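Local coordinates for protein toluene, o-xylene monooxygenase oxygenase subunit (Pseudomonas stutzeri, PDB 2INC) that probably takes part in hydroxylating toluene, o-xylene and related aromatics as a helical subunit of a multicomponent monooxygenase, at residues B[8-13]-B[25-30]; B[35-40]-B[46-51]; B[134-139]-B[143-148]. All coordinates share one frame; numbering follows the deposited sequence.

How the contacts relate
The three contacts follow one another along the chain. Contacts 1 and 2 order the N-terminal region, and contact 3 joins two helices of the body against which it packs. Contacts 1 and 2 lie about 27 Å from the centre of the chain and contact 3 about 12 Å, centre to centre. Contact 3 sits about 17 Å, centre to centre, from each of the others. Probable hydrogen bonds join it to contact 2, one from Tyr-51 OH to Gln-137 O at 2.7 Å, and Ser-25 of contact 1 packs on its Thr-143 and Asn-146. Contacts 1 and 2, about 22 Å apart between centres, meet through Tyr-30 and Trp-39. None contains a metal or bound substrate; all approach another protein chain.

Contact 1: residues B[8-13]-B[25-30]; sequences WSHLAG and STNLHY
Asn-27 packs on the His-10 imidazole through its CB, which lies over one face, 4.0 Å from the ring centroid and 28° off its normal, a CH-pi contact, while the amide plane is turned 30° from the ring. Leu-11 CG, from the same segment as the histidine, lies across the opposite face toward the rim of the ring. Having CG between the backbone N and the carbonyl carbon (chi1 66°) is what carries the His-10 ring out toward 25-30. At its edge, in plane, CE1 comes 2.9 Å from Thr-26 OG1, a hydroxyl already hydrogen-bonded to Glu-22 O in helix 20-25.

The polar link is indirect. A water donates to Thr-26 O at 2.9 Å and pairs with His-10 NE2 at 3.2 Å, in the plane of the ring. By contrast, ND1 is buried without a polar partner in the model. With an alanine here instead of His-10, the water is likely to lose its partner on 8-13 and Asn-27 CB the ring it rests on.

Trp-8 NE1 bonds to Val-23 O, and Thr-26 O also meets a polar side chain of another protein's chain. The arrangement is loop-to-loop packing across the short helix 20-25, part side-chain contact and part water bridge, at the border with that chain.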
ATOM      1  N   TRP B   8      14.487 -21.217  -1.797  1.00 40.09           N
ATOM      2  CA  TRP B   8      15.875 -21.080  -2.242  1.00 39.27           C
ATOM      3  C   TRP B   8      16.613 -22.403  -2.076  1.00 39.87           C
ATOM      4  O   TRP B   8      16.403 -23.147  -1.099  1.00 38.21           O
ATOM      5  CB  TRP B   8      16.665 -20.076  -1.410  1.00 39.17           C
ATOM      6  CG  TRP B   8      16.179 -18.657  -1.373  1.00 37.68           C
ATOM      7  CD1 TRP B   8      16.024 -17.881  -0.246  1.00 37.78           C
ATOM      8  CD2 TRP B   8      15.881 -17.812  -2.484  1.00 36.31           C
ATOM      9  NE1 TRP B   8      15.617 -16.632  -0.588  1.00 36.62           N
ATOM     10  CE2 TRP B   8      15.524 -16.542  -1.954  1.00 35.88           C
ATOM     11  CE3 TRP B   8      15.883 -17.989  -3.879  1.00 36.77           C
ATOM     12  CZ2 TRP B   8      15.124 -15.460  -2.766  1.00 35.55           C
ATOM     13  CZ3 TRP B   8      15.492 -16.900  -4.706  1.00 38.61           C
ATOM     14  CH2 TRP B   8      15.128 -15.646  -4.134  1.00 36.21           C
ATOM     15  N   SER B   9      17.521 -22.679  -2.995  1.00 41.32           N
ATOM     16  CA  SER B   9      18.340 -23.925  -2.895  1.00 43.27           C
ATOM     17  C   SER B   9      19.005 -24.155  -1.518  1.00 43.49           C
ATOM     18  O   SER B   9      19.041 -25.288  -1.055  1.00 44.57           O
ATOM     19  CB  SER B   9      19.342 -24.030  -4.037  1.00 42.48           C
ATOM     20  OG  SER B   9      20.098 -22.822  -4.121  1.00 45.53           O
ATOM     21  N   HIS B  10      19.458 -23.095  -0.837  1.00 43.86           N
ATOM     22  CA  HIS B  10      20.118 -23.253   0.457  1.00 43.12           C
ATOM     23  C   HIS B  10      19.160 -23.566   1.600  1.00 44.37           C
ATOM     24  O   HIS B  10      19.607 -23.957   2.686  1.00 44.51           O
ATOM     25  CB  HIS B  10      21.031 -22.043   0.820  1.00 43.31           C
ATOM     26  CG  HIS B  10      20.289 -20.757   1.050  1.00 40.49           C
ATOM     27  ND1 HIS B  10      20.037 -20.247   2.310  1.00 39.16           N
ATOM     28  CD2 HIS B  10      19.776 -19.861   0.172  1.00 36.28           C
ATOM     29  CE1 HIS B  10      19.356 -19.115   2.197  1.00 35.36           C
ATOM     30  NE2 HIS B  10      19.198 -18.849   0.911  1.00 40.87           N
ATOM     31  N   LEU B  11      17.859 -23.394   1.364  1.00 44.03           N
ATOM     32  CA  LEU B  11      16.828 -23.717   2.343  1.00 45.41           C
ATOM     33  C   LEU B  11      16.014 -24.946   1.957  1.00 47.74           C
ATOM     34  O   LEU B  11      15.095 -25.340   2.683  1.00 47.03           O
ATOM     35  CB  LEU B  11      15.858 -22.540   2.521  1.00 43.89           C
ATOM     36  CG  LEU B  11      16.479 -21.201   2.938  1.00 44.46           C
ATOM     37  CD1 LEU B  11      15.455 -20.125   2.871  1.00 42.82           C
ATOM     38  CD2 LEU B  11      17.062 -21.309   4.333  1.00 42.40           C
ATOM     39  N   ALA B  12      16.308 -25.526   0.804  1.00 50.94           N
ATOM     40  CA  ALA B  12      15.506 -26.652   0.324  1.00 55.77           C
ATOM     41  C   ALA B  12      15.683 -27.821   1.301  1.00 58.60           C
ATOM     42  O   ALA B  12      16.798 -28.105   1.713  1.00 59.88           O
ATOM     43  CB  ALA B  12      15.910 -27.035  -1.114  1.00 55.00           C
ATOM     44  N   GLY B  13      14.596 -28.478   1.695  1.00 62.60           N
ATOM     45  CA  GLY B  13      14.667 -29.443   2.816  1.00 66.38           C
ATOM     46  C   GLY B  13      14.790 -28.746   4.183  1.00 69.33           C
ATOM     47  O   GLY B  13      15.799 -28.888   4.885  1.00 69.85           O
ATOM     48  N   SER B  25      17.053 -13.025   4.828  1.00 33.90           N
ATOM     49  CA  SER B  25      18.128 -12.787   5.828  1.00 35.09           C
ATOM     50  C   SER B  25      19.291 -13.746   5.808  1.00 35.27           C
ATOM     51  O   SER B  25      20.349 -13.434   6.398  1.00 35.28           O
ATOM     52  CB  SER B  25      17.585 -12.770   7.262  1.00 34.76           C
ATOM     53  OG  SER B  25      16.425 -11.970   7.304  1.00 33.93           O
ATOM     54  N   THR B  26      19.099 -14.931   5.212  1.00 35.06           N
ATOM     55  CA  THR B  26      20.062 -15.998   5.425  1.00 33.71           C
ATOM     56  C   THR B  26      21.103 -16.138   4.314  1.00 33.30           C
ATOM     57  O   THR B  26      20.789 -16.005   3.124  1.00 32.99           O
ATOM     58  CB  THR B  26      19.352 -17.369   5.641  1.00 34.87           C
ATOM     59  OG1 THR B  26      18.468 -17.609   4.539  1.00 35.81           O
ATOM     60  CG2 THR B  26      18.503 -17.306   6.887  1.00 34.41           C
ATOM     61  N   ASN B  27      22.337 -16.423   4.729  1.00 31.98           N
ATOM     62  CA  ASN B  27      23.375 -16.890   3.830  1.00 32.47           C
ATOM     63  C   ASN B  27      23.660 -15.868   2.801  1.00 33.01           C
ATOM     64  O   ASN B  27      23.838 -16.235   1.610  1.00 33.40           O
ATOM     65  CB  ASN B  27      22.974 -18.213   3.155  1.00 33.42           C
ATOM     66  CG  ASN B  27      23.000 -19.371   4.135  1.00 36.00           C
ATOM     67  OD1 ASN B  27      23.720 -20.339   3.948  1.00 43.44           O
ATOM     68  ND2 ASN B  27      22.258 -19.246   5.207  1.00 31.65           N
ATOM     69  N   LEU B  28      23.771 -14.587   3.228  1.00 31.45           N
ATOM     70  CA  LEU B  28      23.951 -13.493   2.253  1.00 30.41           C
ATOM     71  C   LEU B  28      25.378 -12.973   2.105  1.00 30.31           C
ATOM     72  O   LEU B  28      25.675 -12.348   1.091  1.00 29.54           O
ATOM     73  CB  LEU B  28      23.014 -12.273   2.595  1.00 30.62           C
ATOM     74  CG  LEU B  28      21.530 -12.666   2.747  1.00 30.46           C
ATOM     75  CD1 LEU B  28      20.717 -11.545   3.189  1.00 32.41           C
ATOM     76  CD2 LEU B  28      20.996 -13.239   1.424  1.00 31.09           C
ATOM     77  N   HIS B  29      26.251 -13.171   3.107  1.00 31.15           N
ATOM     78  CA  HIS B  29      27.633 -12.725   2.971  1.00 31.78           C
ATOM     79  C   HIS B  29      28.311 -13.706   2.044  1.00 32.78           C
ATOM     80  O   HIS B  29      28.112 -14.924   2.169  1.00 32.08           O
ATOM     81  CB  HIS B  29      28.377 -12.694   4.298  1.00 32.17           C
ATOM     82  CG  HIS B  29      27.897 -11.605   5.206  1.00 33.83           C
ATOM     83  ND1 HIS B  29      28.055 -11.636   6.576  1.00 37.73           N
ATOM     84  CD2 HIS B  29      27.298 -10.427   4.924  1.00 32.98           C
ATOM     85  CE1 HIS B  29      27.529 -10.549   7.102  1.00 31.72           C
ATOM     86  NE2 HIS B  29      27.080  -9.787   6.119  1.00 35.82           N
ATOM     87  N   TYR B  30      29.051 -13.144   1.111  1.00 31.74           N
ATOM     88  CA  TYR B  30      29.835 -13.924   0.129  1.00 32.58           C
ATOM     89  C   TYR B  30      31.336 -13.802   0.447  1.00 32.25           C
ATOM     90  O   TYR B  30      32.167 -14.584  -0.051  1.00 32.76           O
ATOM     91  CB  TYR B  30      29.466 -13.513  -1.302  1.00 32.45           C
ATOM     92  CG  TYR B  30      29.785 -12.038  -1.644  1.00 30.92           C
ATOM     93  CD1 TYR B  30      31.073 -11.651  -1.883  1.00 30.75           C
ATOM     94  CD2 TYR B  30      28.756 -11.037  -1.686  1.00 31.57           C
ATOM     95  CE1 TYR B  30      31.393 -10.302  -2.175  1.00 33.24           C
ATOM     96  CE2 TYR B  30      29.062  -9.688  -1.978  1.00 34.44           C
ATOM     97  CZ  TYR B  30      30.360  -9.324  -2.233  1.00 32.03           C
ATOM     98  OH  TYR B  30      30.721  -7.999  -2.571  1.00 33.78           O
TER
HETATM   99  O   HOH W   1      18.179 -15.893   1.797  1.00 48.55           O

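Contact 2: residues B[35-40]-B[46-51]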
ATOM      1  N   PRO B  35      37.785 -17.974   2.396  1.00 41.65           N
ATOM      2  CA  PRO B  35      38.546 -17.459   3.551  1.00 41.33           C
ATOM      3  C   PRO B  35      40.002 -17.066   3.253  1.00 41.66           C
ATOM      4  O   PRO B  35      40.571 -16.302   4.012  1.00 42.28           O
ATOM      5  CB  PRO B  35      38.490 -18.593   4.566  1.00 41.31           C
ATOM      6  CG  PRO B  35      37.333 -19.429   4.187  1.00 42.51           C
ATOM      7  CD  PRO B  35      37.163 -19.297   2.673  1.00 41.06           C
ATOM      8  N   GLU B  36      40.585 -17.539   2.156  1.00 41.45           N
ATOM      9  CA  GLU B  36      41.975 -17.235   1.841  1.00 42.38           C
ATOM     10  C   GLU B  36      42.054 -15.956   1.038  1.00 40.66           C
ATOM     11  O   GLU B  36      43.099 -15.330   0.983  1.00 40.97           O
ATOM     12  CB  GLU B  36      42.585 -18.394   1.036  1.00 44.85           C
ATOM     13  CG  GLU B  36      41.728 -19.717   1.188  1.00 51.50           C
ATOM     14  CD  GLU B  36      40.326 -19.678   0.421  1.00 59.62           C
ATOM     15  OE1 GLU B  36      39.547 -20.653   0.568  1.00 62.28           O
ATOM     16  OE2 GLU B  36      39.986 -18.697  -0.320  1.00 62.09           O
ATOM     17  N   ARG B  37      40.928 -15.577   0.426  1.00 38.26           N
ATOM     18  CA  ARG B  37      40.801 -14.364  -0.369  1.00 36.53           C
ATOM     19  C   ARG B  37      39.324 -13.939  -0.298  1.00 33.67           C
ATOM     20  O   ARG B  37      38.561 -14.210  -1.227  1.00 34.67           O
ATOM     21  CB  ARG B  37      41.187 -14.612  -1.818  1.00 36.07           C
ATOM     22  CG  ARG B  37      41.438 -13.309  -2.628  1.00 40.60           C
ATOM     23  CD  ARG B  37      41.333 -13.598  -4.118  1.00 43.20           C
ATOM     24  NE  ARG B  37      42.437 -14.478  -4.522  1.00 43.23           N
ATOM     25  CZ  ARG B  37      43.596 -14.064  -5.029  1.00 46.43           C
ATOM     26  NH1 ARG B  37      43.843 -12.767  -5.228  1.00 40.66           N
ATOM     27  NH2 ARG B  37      44.518 -14.966  -5.351  1.00 47.22           N
ATOM     28  N   PRO B  38      38.930 -13.282   0.807  1.00 32.62           N
ATOM     29  CA  PRO B  38      37.560 -12.831   1.030  1.00 32.46           C
ATOM     30  C   PRO B  38      37.014 -11.995  -0.125  1.00 31.63           C
ATOM     31  O   PRO B  38      35.911 -12.213  -0.580  1.00 31.93           O
ATOM     32  CB  PRO B  38      37.691 -11.920   2.276  1.00 31.90           C
ATOM     33  CG  PRO B  38      38.891 -12.295   2.934  1.00 35.31           C
ATOM     34  CD  PRO B  38      39.813 -12.959   1.940  1.00 32.21           C
ATOM     35  N   TRP B  39      37.801 -11.019  -0.573  1.00 32.79           N
ATOM     36  CA  TRP B  39      37.326 -10.055  -1.567  1.00 31.45           C
ATOM     37  C   TRP B  39      37.950 -10.336  -2.923  1.00 32.05           C
ATOM     38  O   TRP B  39      39.036 -10.892  -2.995  1.00 32.95           O
ATOM     39  CB  TRP B  39      37.696  -8.632  -1.110  1.00 31.95           C
ATOM     40  CG  TRP B  39      37.205  -8.381   0.328  1.00 29.49           C
ATOM     41  CD1 TRP B  39      37.963  -8.274   1.466  1.00 32.26           C
ATOM     42  CD2 TRP B  39      35.852  -8.306   0.745  1.00 31.05           C
ATOM     43  NE1 TRP B  39      37.135  -8.088   2.564  1.00 31.60           N
ATOM     44  CE2 TRP B  39      35.850  -8.078   2.151  1.00 30.61           C
ATOM     45  CE3 TRP B  39      34.633  -8.383   0.068  1.00 28.39           C
ATOM     46  CZ2 TRP B  39      34.670  -7.997   2.900  1.00 32.23           C
ATOM     47  CZ3 TRP B  39      33.464  -8.221   0.792  1.00 32.38           C
ATOM     48  CH2 TRP B  39      33.495  -8.047   2.194  1.00 29.67           C
ATOM     49  N   GLU B  40      37.271  -9.933  -3.992  1.00 33.28           N
ATOM     50  CA  GLU B  40      37.614 -10.372  -5.352  1.00 34.00           C
ATOM     51  C   GLU B  40      38.728  -9.500  -5.951  1.00 35.09           C
ATOM     52  O   GLU B  40      38.547  -8.886  -7.025  1.00 35.14           O
ATOM     53  CB  GLU B  40      36.350 -10.325  -6.231  1.00 35.19           C
ATOM     54  CG  GLU B  40      36.422 -11.012  -7.615  1.00 33.67           C
ATOM     55  CD  GLU B  40      36.460 -12.536  -7.532  1.00 36.52           C
ATOM     56  OE1 GLU B  40      35.487 -13.102  -6.996  1.00 38.34           O
ATOM     57  OE2 GLU B  40      37.442 -13.169  -8.045  1.00 36.27           O
ATOM     58  N   PRO B  46      45.089  -4.458   2.527  1.00 38.78           N
ATOM     59  CA  PRO B  46      44.734  -4.290   3.967  1.00 38.21           C
ATOM     60  C   PRO B  46      43.354  -4.874   4.359  1.00 36.67           C
ATOM     61  O   PRO B  46      43.285  -5.556   5.385  1.00 36.42           O
ATOM     62  CB  PRO B  46      44.791  -2.769   4.156  1.00 38.93           C
ATOM     63  CG  PRO B  46      45.872  -2.350   3.185  1.00 39.03           C
ATOM     64  CD  PRO B  46      45.613  -3.199   1.945  1.00 39.17           C
ATOM     65  N   MET B  47      42.295  -4.692   3.534  1.00 35.67           N
ATOM     66  CA  MET B  47      40.976  -5.228   3.922  1.00 33.79           C
ATOM     67  C   MET B  47      40.903  -6.734   3.907  1.00 34.01           C
ATOM     68  O   MET B  47      40.104  -7.322   4.641  1.00 33.89           O
ATOM     69  CB  MET B  47      39.850  -4.665   3.039  1.00 34.23           C
ATOM     70  CG  MET B  47      38.431  -4.675   3.673  1.00 32.31           C
ATOM     71  SD  MET B  47      38.363  -3.437   5.012  1.00 33.58           S
ATOM     72  CE  MET B  47      38.390  -1.867   4.156  1.00 32.38           C
ATOM     73  N   GLN B  48      41.683  -7.406   3.044  1.00 34.09           N
ATOM     74  CA  GLN B  48      41.662  -8.851   3.052  1.00 33.41           C
ATOM     75  C   GLN B  48      42.269  -9.314   4.397  1.00 33.40           C
ATOM     76  O   GLN B  48      41.745 -10.195   5.056  1.00 32.19           O
ATOM     77  CB  GLN B  48      42.530  -9.402   1.885  1.00 35.21           C
ATOM     78  CG  GLN B  48      42.196  -8.893   0.479  1.00 32.46           C
ATOM     79  CD  GLN B  48      41.234  -9.811  -0.180  1.00 34.68           C
ATOM     80  OE1 GLN B  48      40.439 -10.472   0.507  1.00 33.01           O
ATOM     81  NE2 GLN B  48      41.340  -9.956  -1.499  1.00 32.01           N
ATOM     82  N   THR B  49      43.400  -8.729   4.771  1.00 32.16           N
ATOM     83  CA  THR B  49      44.071  -9.010   6.056  1.00 33.46           C
ATOM     84  C   THR B  49      43.226  -8.699   7.279  1.00 33.29           C
ATOM     85  O   THR B  49      43.195  -9.510   8.245  1.00 36.17           O
ATOM     86  CB  THR B  49      45.380  -8.211   6.141  1.00 32.34           C
ATOM     87  OG1 THR B  49      46.205  -8.699   5.093  1.00 36.00           O
ATOM     88  CG2 THR B  49      46.097  -8.500   7.421  1.00 36.37           C
ATOM     89  N   TRP B  50      42.500  -7.574   7.207  1.00 32.87           N
ATOM     90  CA  TRP B  50      41.603  -7.170   8.307  1.00 30.35           C
ATOM     91  C   TRP B  50      40.598  -8.283   8.497  1.00 30.61           C
ATOM     92  O   TRP B  50      40.424  -8.734   9.620  1.00 31.39           O
ATOM     93  CB  TRP B  50      40.894  -5.893   7.980  1.00 29.94           C
ATOM     94  CG  TRP B  50      40.120  -5.403   9.147  1.00 31.66           C
ATOM     95  CD1 TRP B  50      38.945  -5.931   9.640  1.00 30.80           C
ATOM     96  CD2 TRP B  50      40.461  -4.309   9.999  1.00 34.21           C
ATOM     97  NE1 TRP B  50      38.517  -5.193  10.718  1.00 32.52           N
ATOM     98  CE2 TRP B  50      39.454  -4.228  10.994  1.00 32.94           C
ATOM     99  CE3 TRP B  50      41.535  -3.407  10.036  1.00 34.04           C
ATOM    100  CZ2 TRP B  50      39.472  -3.279  12.000  1.00 32.94           C
ATOM    101  CZ3 TRP B  50      41.569  -2.455  11.061  1.00 33.01           C
ATOM    102  CH2 TRP B  50      40.515  -2.377  12.011  1.00 31.62           C
ATOM    103  N   TYR B  51      39.941  -8.741   7.434  1.00 30.52           N
ATOM    104  CA  TYR B  51      38.902  -9.776   7.605  1.00 30.93           C
ATOM    105  C   TYR B  51      39.418 -11.159   7.976  1.00 32.33           C
ATOM    106  O   TYR B  51      38.728 -11.952   8.711  1.00 34.65           O
ATOM    107  CB  TYR B  51      37.996  -9.910   6.375  1.00 31.67           C
ATOM    108  CG  TYR B  51      36.878  -8.879   6.363  1.00 31.83           C
ATOM    109  CD1 TYR B  51      37.178  -7.535   6.149  1.00 29.46           C
ATOM    110  CD2 TYR B  51      35.568  -9.210   6.679  1.00 32.37           C
ATOM    111  CE1 TYR B  51      36.152  -6.533   6.174  1.00 31.81           C
ATOM    112  CE2 TYR B  51      34.539  -8.197   6.678  1.00 31.81           C
ATOM    113  CZ  TYR B  51      34.866  -6.875   6.429  1.00 33.96           C
ATOM    114  OH  TYR B  51      33.899  -5.857   6.435  1.00 34.92           O
TER
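Trp-39 drives the edge of its indole into the face of Tyr-51, with CZ2 over the centre of the phenol ring and 3.7 Å from Tyr-51 CZ. This is a T-shaped (edge-to-face) stack, planes at 89°, and it docks a loop on the opening turns of helix 46-56. Trp-39 NE1 stands over the same face, 3.6 Å from Tyr-51 CD1, while Met-47 O lies at the indole edge. Phe-31 touches both rings, and the Tyr-51 hydroxyl reaches on to Gln-137 O of helix 121-138.

The second element is a two-pronged amide. Gln-48 OE1 accepts from Trp-39 N at 2.9 Å in a nearly straight bond of 170°. In return, Gln-48 NE2 donates to Trp-39 O at 2.9 Å, bent to 145° and approaching from above the carbonyl plane. One residue's N-H and C=O are thus gripped by a single side chain, whose bend at chi2 swings the amide to the loop. NE2 has a further partner in Asp-42 O, which should help fix the amide's rotation.

Pro-38 adds apolar cover, its CG 4.3 Å from Tyr-51 CB, and packs closely on the same amide: Pro-38 CD is only 2.9 Å from Gln-48 OE1.

Contact 3: residues B[134-139]-B[143-148]; sequences YIHQIA and TITNCA
Ile-135 starts the packing: its CG2 methyl rests 3.9 Å from Ala-148 CB, beside a residue small enough to let the two helices come close. His-136 follows, and meets the second helix with both backbone and ring. Its backbone N lies 3.5 Å from the Ala-148 CB methyl, and its ring receives Thr-145 CG2 over the centre of one face, 3.4 Å from the centroid and just 5° off the normal, an almost axial CH-pi contact. Thr-145 presents that methyl because CG2 stands anti to its backbone N, which leaves OG1 (chi1 -71°) turned to the His-136 carbonyl. The hydroxyl appears to donate to His-136 O at 2.8 Å, although the position of OG1 is less certain. On the imidazole, ND1 pairs weakly with Thr-149 OG1 and NE2 weakly with a polar side chain of another protein's chain.

Ala-139, just past the helix, closes the segment, its CB pressing on Ile-144 CG2 at 3.6 Å and touching Thr-145 as well.

The helix axes approach to 7.9 Å with an angle of 164° between their directions. This is the tight turn end of an antiparallel helical hairpin, consistent with the ferritin-like bundle of the hydroxylase family.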
ATOM      1  N   TYR B 134      30.165  -1.360  13.919  1.00 29.09           N
ATOM      2  CA  TYR B 134      31.381  -2.158  13.674  1.00 29.72           C
ATOM      3  C   TYR B 134      31.081  -3.650  13.730  1.00 28.84           C
ATOM      4  O   TYR B 134      31.483  -4.394  12.805  1.00 29.85           O
ATOM      5  CB  TYR B 134      32.582  -1.741  14.526  1.00 30.36           C
ATOM      6  CG  TYR B 134      33.741  -2.645  14.202  1.00 30.77           C
ATOM      7  CD1 TYR B 134      34.093  -3.705  15.076  1.00 28.93           C
ATOM      8  CD2 TYR B 134      34.388  -2.549  12.981  1.00 32.99           C
ATOM      9  CE1 TYR B 134      35.140  -4.577  14.743  1.00 30.37           C
ATOM     10  CE2 TYR B 134      35.453  -3.456  12.635  1.00 32.40           C
ATOM     11  CZ  TYR B 134      35.789  -4.440  13.534  1.00 30.31           C
ATOM     12  OH  TYR B 134      36.815  -5.322  13.176  1.00 32.66           O
ATOM     13  N   ILE B 135      30.299  -4.098  14.702  1.00 28.97           N
ATOM     14  CA  ILE B 135      29.899  -5.551  14.719  1.00 29.87           C
ATOM     15  C   ILE B 135      29.246  -5.953  13.391  1.00 29.97           C
ATOM     16  O   ILE B 135      29.560  -7.010  12.809  1.00 32.15           O
ATOM     17  CB  ILE B 135      29.009  -5.864  15.938  1.00 27.44           C
ATOM     18  CG1 ILE B 135      29.851  -5.592  17.193  1.00 27.74           C
ATOM     19  CG2 ILE B 135      28.391  -7.330  15.915  1.00 31.08           C
ATOM     20  CD1 ILE B 135      29.134  -5.534  18.588  1.00 30.53           C
ATOM     21  N   HIS B 136      28.327  -5.118  12.918  1.00 29.67           N
ATOM     22  CA  HIS B 136      27.681  -5.325  11.619  1.00 30.00           C
ATOM     23  C   HIS B 136      28.666  -5.795  10.577  1.00 29.46           C
ATOM     24  O   HIS B 136      28.433  -6.799   9.913  1.00 30.67           O
ATOM     25  CB  HIS B 136      27.012  -4.009  11.171  1.00 28.68           C
ATOM     26  CG  HIS B 136      26.539  -4.018   9.755  1.00 31.18           C
ATOM     27  ND1 HIS B 136      25.219  -3.842   9.417  1.00 33.99           N
ATOM     28  CD2 HIS B 136      27.205  -4.209   8.591  1.00 33.55           C
ATOM     29  CE1 HIS B 136      25.098  -3.883   8.098  1.00 35.65           C
ATOM     30  NE2 HIS B 136      26.289  -4.115   7.577  1.00 35.94           N
ATOM     31  N   GLN B 137      29.742  -5.031  10.378  1.00 30.01           N
ATOM     32  CA  GLN B 137      30.563  -5.182   9.189  1.00 30.24           C
ATOM     33  C   GLN B 137      31.615  -6.317   9.329  1.00 31.36           C
ATOM     34  O   GLN B 137      32.206  -6.748   8.334  1.00 31.69           O
ATOM     35  CB  GLN B 137      31.200  -3.831   8.821  1.00 30.68           C
ATOM     36  CG  GLN B 137      32.223  -3.336   9.784  1.00 31.54           C
ATOM     37  CD  GLN B 137      32.440  -1.827   9.649  1.00 34.28           C
ATOM     38  OE1 GLN B 137      31.690  -0.985  10.201  1.00 37.52           O
ATOM     39  NE2 GLN B 137      33.434  -1.487   8.956  1.00 27.13           N
ATOM     40  N   ILE B 138      31.834  -6.828  10.537  1.00 30.59           N
ATOM     41  CA  ILE B 138      32.837  -7.913  10.724  1.00 31.31           C
ATOM     42  C   ILE B 138      32.185  -9.252  11.163  1.00 32.04           C
ATOM     43  O   ILE B 138      32.875 -10.282  11.201  1.00 33.13           O
ATOM     44  CB  ILE B 138      33.899  -7.422  11.744  1.00 31.47           C
ATOM     45  CG1 ILE B 138      35.244  -8.181  11.714  1.00 28.94           C
ATOM     46  CG2 ILE B 138      33.296  -7.374  13.158  1.00 32.26           C
ATOM     47  CD1 ILE B 138      36.032  -8.111  10.366  1.00 29.76           C
ATOM     48  N   ALA B 139      30.893  -9.262  11.466  1.00 31.32           N
ATOM     49  CA  ALA B 139      30.244 -10.551  11.842  1.00 32.75           C
ATOM     50  C   ALA B 139      30.328 -11.569  10.692  1.00 32.69           C
ATOM     51  O   ALA B 139      30.259 -11.188   9.510  1.00 31.07           O
ATOM     52  CB  ALA B 139      28.766 -10.352  12.221  1.00 32.31           C
ATOM     53  N   THR B 143      22.695 -13.164   9.248  1.00 31.02           N
ATOM     54  CA  THR B 143      21.677 -13.081  10.290  1.00 31.75           C
ATOM     55  C   THR B 143      22.259 -12.471  11.583  1.00 32.31           C
ATOM     56  O   THR B 143      21.527 -11.808  12.313  1.00 33.27           O
ATOM     57  CB  THR B 143      21.060 -14.447  10.655  1.00 30.93           C
ATOM     58  OG1 THR B 143      22.135 -15.384  10.832  1.00 32.08           O
ATOM     59  CG2 THR B 143      20.093 -14.920   9.556  1.00 32.18           C
ATOM     60  N   ILE B 144      23.562 -12.634  11.823  1.00 32.58           N
ATOM     61  CA  ILE B 144      24.219 -11.959  12.955  1.00 31.89           C
ATOM     62  C   ILE B 144      24.354 -10.474  12.573  1.00 30.54           C
ATOM     63  O   ILE B 144      23.963  -9.600  13.349  1.00 29.88           O
ATOM     64  CB  ILE B 144      25.601 -12.526  13.236  1.00 30.96           C
ATOM     65  CG1 ILE B 144      25.501 -13.987  13.654  1.00 31.43           C
ATOM     66  CG2 ILE B 144      26.299 -11.758  14.376  1.00 31.39           C
ATOM     67  CD1 ILE B 144      26.927 -14.650  13.674  1.00 31.59           C
ATOM     68  N   THR B 145      24.898 -10.193  11.396  1.00 29.92           N
ATOM     69  CA  THR B 145      24.930  -8.803  10.891  1.00 30.03           C
ATOM     70  C   THR B 145      23.588  -8.028  10.982  1.00 30.82           C
ATOM     71  O   THR B 145      23.574  -6.860  11.413  1.00 31.44           O
ATOM     72  CB  THR B 145      25.449  -8.742   9.436  1.00 29.99           C
ATOM     73  OG1 THR B 145      26.832  -9.035   9.442  1.00 31.96           O
ATOM     74  CG2 THR B 145      25.197  -7.339   8.849  1.00 30.30           C
ATOM     75  N   ASN B 146      22.466  -8.647  10.607  1.00 30.69           N
ATOM     76  CA  ASN B 146      21.205  -7.933  10.635  1.00 31.47           C
ATOM     77  C   ASN B 146      20.767  -7.548  12.051  1.00 31.36           C
ATOM     78  O   ASN B 146      20.247  -6.464  12.227  1.00 32.56           O
ATOM     79  CB  ASN B 146      20.101  -8.702   9.950  1.00 30.95           C
ATOM     80  CG  ASN B 146      20.260  -8.775   8.452  1.00 34.03           C
ATOM     81  OD1 ASN B 146      19.453  -9.422   7.793  1.00 39.32           O
ATOM     82  ND2 ASN B 146      21.306  -8.124   7.905  1.00 31.58           N
ATOM     83  N   CYS B 147      20.967  -8.415  13.050  1.00 31.14           N
ATOM     84  CA  CYS B 147      20.692  -8.017  14.433  1.00 31.25           C
ATOM     85  C   CYS B 147      21.482  -6.732  14.791  1.00 31.92           C
ATOM     86  O   CYS B 147      20.939  -5.870  15.459  1.00 31.99           O
ATOM     87  CB  CYS B 147      21.072  -9.100  15.370  1.00 31.03           C
ATOM     88  SG  CYS B 147      19.949 -10.460  15.157  1.00 35.69           S
ATOM     89  N   ALA B 148      22.755  -6.667  14.398  1.00 29.69           N
ATOM     90  CA  ALA B 148      23.623  -5.478  14.633  1.00 29.02           C
ATOM     91  C   ALA B 148      23.163  -4.216  13.850  1.00 28.80           C
ATOM     92  O   ALA B 148      23.275  -3.057  14.360  1.00 29.06           O
ATOM     93  CB  ALA B 148      25.156  -5.838  14.313  1.00 28.70           C
TER